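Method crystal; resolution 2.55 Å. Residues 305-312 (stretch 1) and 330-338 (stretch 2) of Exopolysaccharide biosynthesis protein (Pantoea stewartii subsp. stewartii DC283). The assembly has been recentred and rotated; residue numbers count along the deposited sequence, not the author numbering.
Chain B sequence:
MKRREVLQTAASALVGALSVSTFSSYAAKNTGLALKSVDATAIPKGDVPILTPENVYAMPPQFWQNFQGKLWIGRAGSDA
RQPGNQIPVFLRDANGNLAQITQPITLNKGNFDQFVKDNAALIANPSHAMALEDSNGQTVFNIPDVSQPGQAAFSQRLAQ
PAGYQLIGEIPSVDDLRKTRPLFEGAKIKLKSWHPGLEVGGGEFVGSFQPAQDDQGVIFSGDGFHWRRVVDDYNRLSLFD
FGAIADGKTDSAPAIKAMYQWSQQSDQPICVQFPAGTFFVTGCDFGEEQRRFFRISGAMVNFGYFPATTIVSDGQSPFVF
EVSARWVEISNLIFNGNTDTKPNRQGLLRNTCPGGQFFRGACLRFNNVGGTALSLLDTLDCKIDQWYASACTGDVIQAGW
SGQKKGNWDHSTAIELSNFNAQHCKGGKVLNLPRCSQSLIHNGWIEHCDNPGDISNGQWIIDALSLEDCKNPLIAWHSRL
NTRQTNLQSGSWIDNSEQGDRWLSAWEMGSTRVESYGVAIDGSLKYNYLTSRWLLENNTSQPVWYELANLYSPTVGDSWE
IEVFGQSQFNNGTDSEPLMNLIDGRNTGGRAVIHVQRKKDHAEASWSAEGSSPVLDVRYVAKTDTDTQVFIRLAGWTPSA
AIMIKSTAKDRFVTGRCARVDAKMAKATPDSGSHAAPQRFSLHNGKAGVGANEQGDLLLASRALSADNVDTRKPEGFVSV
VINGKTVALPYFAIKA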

# COMPACT_ATOMS: atom_id res chain seq x y z
N PHE B 305 -12.97 -9.27 10.56
CA PHE B 305 -14.06 -8.90 11.51
C PHE B 305 -13.46 -8.32 12.79
O PHE B 305 -12.81 -9.04 13.56
N PRO B 306 -13.63 -7.01 13.04
CA PRO B 306 -13.29 -6.40 14.33
C PRO B 306 -13.99 -7.09 15.51
O PRO B 306 -15.09 -7.58 15.33
N ALA B 307 -13.35 -7.09 16.68
CA ALA B 307 -13.83 -7.75 17.92
C ALA B 307 -14.72 -6.80 18.73
O ALA B 307 -15.18 -7.22 19.81
N THR B 308 -14.97 -5.59 18.23
CA THR B 308 -15.87 -4.58 18.86
C THR B 308 -17.00 -4.22 17.89
O THR B 308 -16.69 -3.79 16.76
N THR B 309 -18.25 -4.38 18.33
CA THR B 309 -19.48 -3.97 17.59
C THR B 309 -20.17 -2.84 18.35
O THR B 309 -20.44 -3.01 19.55
N ILE B 310 -20.43 -1.71 17.67
CA ILE B 310 -21.30 -0.61 18.18
C ILE B 310 -22.71 -0.86 17.65
O ILE B 310 -22.85 -1.28 16.49
N VAL B 311 -23.71 -0.61 18.50
CA VAL B 311 -25.16 -0.75 18.17
C VAL B 311 -25.90 0.36 18.93
O VAL B 311 -25.48 0.67 20.06
N SER B 312 -26.91 0.98 18.32
CA SER B 312 -27.57 2.21 18.83
C SER B 312 -29.09 2.12 18.66
O SER B 312 -29.58 1.02 18.35
N SER B 330 -11.04 3.17 13.88
CA SER B 330 -10.46 1.85 13.53
C SER B 330 -11.06 0.73 14.37
O SER B 330 -11.41 0.97 15.54
N ASN B 331 -11.17 -0.47 13.78
CA ASN B 331 -11.50 -1.75 14.45
C ASN B 331 -12.92 -1.69 15.04
O ASN B 331 -13.09 -2.14 16.19
N LEU B 332 -13.89 -1.20 14.28
CA LEU B 332 -15.31 -1.08 14.73
C LEU B 332 -16.25 -1.68 13.69
O LEU B 332 -16.11 -1.35 12.49
N ILE B 333 -17.17 -2.54 14.14
CA ILE B 333 -18.42 -2.91 13.41
C ILE B 333 -19.53 -2.00 13.93
O ILE B 333 -19.69 -1.93 15.17
N PHE B 334 -20.24 -1.28 13.05
CA PHE B 334 -21.46 -0.51 13.39
C PHE B 334 -22.66 -1.15 12.70
O PHE B 334 -22.77 -1.05 11.46
N ASN B 335 -23.53 -1.80 13.49
CA ASN B 335 -24.82 -2.39 13.04
C ASN B 335 -25.93 -1.36 13.28
O ASN B 335 -26.38 -1.25 14.43
N GLY B 336 -26.34 -0.65 12.22
CA GLY B 336 -27.35 0.42 12.26
C GLY B 336 -28.76 -0.11 12.54
O GLY B 336 -29.60 0.69 12.98
N ASN B 337 -29.00 -1.40 12.27
CA ASN B 337 -30.28 -2.11 12.54
C ASN B 337 -31.43 -1.46 11.76
O ASN B 337 -32.58 -1.50 12.25
N THR B 338 -31.16 -0.90 10.57
CA THR B 338 -32.17 -0.22 9.71
C THR B 338 -33.08 -1.27 9.06
O THR B 338 -34.19 -0.90 8.64

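The rule of this contact is that the backbone pays the polar cost and the side chains fill space around it. The strands run parallel, with Thr 309 opposite Ile 333 and Ile 310 opposite Phe 334. Three hydrogen bonds tie them: Ile 333 N gives to Thr 308 O at 2.9 Å, essentially straight; Ile 310 N gives to Ile 333 O at a short 2.6 Å; and Asn 335 N gives to Ile 310 O at 3.1 Å. Ile 310 thus spends both its NH and its carbonyl on the neighbouring strand, reaching Ile 333 and Asn 335, the residues flanking Phe 334, as parallel pairing requires. The carbonyls of Ile 333 and Ile 310 also take CA-H...O contacts, Thr 309 CA to Ile 333 O at 3.2 Å and Phe 334 CA to Ile 310 O at 3.5 Å.

Between these bonds the side chains alternate. On one face lie Ile 310 and Phe 334. Ile 310 (m, t) sets CG2 3.8 Å from Phe 334 CD1 and CD1 3.8 Å from Leu 332 CD2, so one branched residue bridges two apolar neighbours. Phe 334, chi1 t, is buried and has Ile 310 O at its ring edge. The CA-to-CB bond of Leu 332 (m, t) points away, yet its end comes nearer, bringing CD2 3.7 Å from Thr 308 CG2. That threonine, chi1 m, offers its methyl here while OG1 is hydrogen-bonded elsewhere in the structure, as is Asn 331 ND2.

The other face carries Thr 309 and Ile 333. Ile 333 (m, t) has more area covered by the opposing stretch than any other residue here. Its CB lies 3.6 Å from OG1 of Thr 309 (m), an approach to carbon that gives the hydroxyl no hydrogen bond. Its CG1 lies 3.7 Å from CD of Pro 306, whose CA-to-CB bond points toward the second stretch and whose CB is 3.5 Å from Asn 331 C.

Near the end of the pairing, Val 311, chi1 p, brings CG2 within a tight 3.0 Å of Asn 337 ND2, but a methyl can accept nothing. The CA-to-CB bond of Asn 337 (chi1 m) points toward the first stretch, and its backbone N makes a weak 3.4 Å bond to OD1 of Asn 335 (chi1 t), an acceptor also used elsewhere. Water 1 accepts from Ser 312 N at 2.7 Å and, weakly, from Asn 337 ND2 at 3.4 Å, with Asn 335 O in donating reach at 2.7 Å. It therefore sits between a backbone donor and a backbone acceptor; Ser 312 OG bonds elsewhere.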

# COMPACT_ATOMS: atom_id res chain seq x y z
CB PHE B 305 -14.95 -10.12 11.77
CG PHE B 305 -15.62 -10.63 10.52
CD1 PHE B 305 -16.69 -9.95 9.96
CD2 PHE B 305 -15.16 -11.76 9.87
CE1 PHE B 305 -17.30 -10.40 8.80
CE2 PHE B 305 -15.77 -12.22 8.71
CZ PHE B 305 -16.84 -11.54 8.18
CB PRO B 306 -13.78 -4.95 14.20
CG PRO B 306 -13.79 -4.68 12.71
CD PRO B 306 -14.13 -6.01 12.07
CB ALA B 307 -12.65 -8.22 18.74
CB THR B 308 -15.09 -3.33 19.28
OG1 THR B 308 -14.07 -3.73 20.20
CG2 THR B 308 -15.96 -2.27 19.92
CB THR B 309 -20.42 -5.16 17.37
OG1 THR B 309 -19.73 -6.14 16.60
CG2 THR B 309 -21.70 -4.78 16.67
CB ILE B 310 -20.76 0.78 17.78
CG1 ILE B 310 -19.55 1.17 18.63
CG2 ILE B 310 -21.86 1.84 17.85
CD1 ILE B 310 -18.76 2.34 18.08
CB VAL B 311 -25.66 -2.17 18.51
CG1 VAL B 311 -25.98 -2.36 19.98
CG2 VAL B 311 -26.85 -2.57 17.65
CB SER B 312 -27.00 3.43 18.15
OG SER B 312 -27.50 4.63 18.73
CB SER B 330 -8.95 1.88 13.63
OG SER B 330 -8.53 2.32 14.92
CB ASN B 331 -10.47 -2.08 15.54
CG ASN B 331 -9.04 -1.95 15.07
OD1 ASN B 331 -8.71 -2.36 13.96
ND2 ASN B 331 -8.19 -1.37 15.90
CB LEU B 332 -15.64 0.39 14.99
CG LEU B 332 -14.96 1.02 16.20
CD1 LEU B 332 -15.14 2.53 16.20
CD2 LEU B 332 -15.48 0.42 17.50
CB ILE B 333 -18.76 -4.40 13.59
CG1 ILE B 333 -17.56 -5.30 13.29
CG2 ILE B 333 -19.97 -4.77 12.74
CD1 ILE B 333 -17.80 -6.78 13.51
CB PHE B 334 -21.33 0.97 13.01
CG PHE B 334 -22.60 1.77 13.19
CD1 PHE B 334 -23.34 1.66 14.36
CD2 PHE B 334 -23.06 2.62 12.20
CE1 PHE B 334 -24.51 2.38 14.54
CE2 PHE B 334 -24.23 3.35 12.38
CZ PHE B 334 -24.95 3.23 13.55
CB ASN B 335 -25.09 -3.73 13.73
CG ASN B 335 -26.40 -4.36 13.31
OD1 ASN B 335 -26.92 -4.08 12.23
ND2 ASN B 335 -26.95 -5.21 14.17
CB ASN B 337 -30.60 -2.17 14.04
CG ASN B 337 -29.77 -3.18 14.79
OD1 ASN B 337 -29.60 -4.32 14.34
ND2 ASN B 337 -29.27 -2.80 15.95
CB THR B 338 -31.50 0.68 8.66
OG1 THR B 338 -32.48 1.61 8.19
CG2 THR B 338 -30.92 -0.08 7.49
O HOH W 1 -27.99 0.31 15.92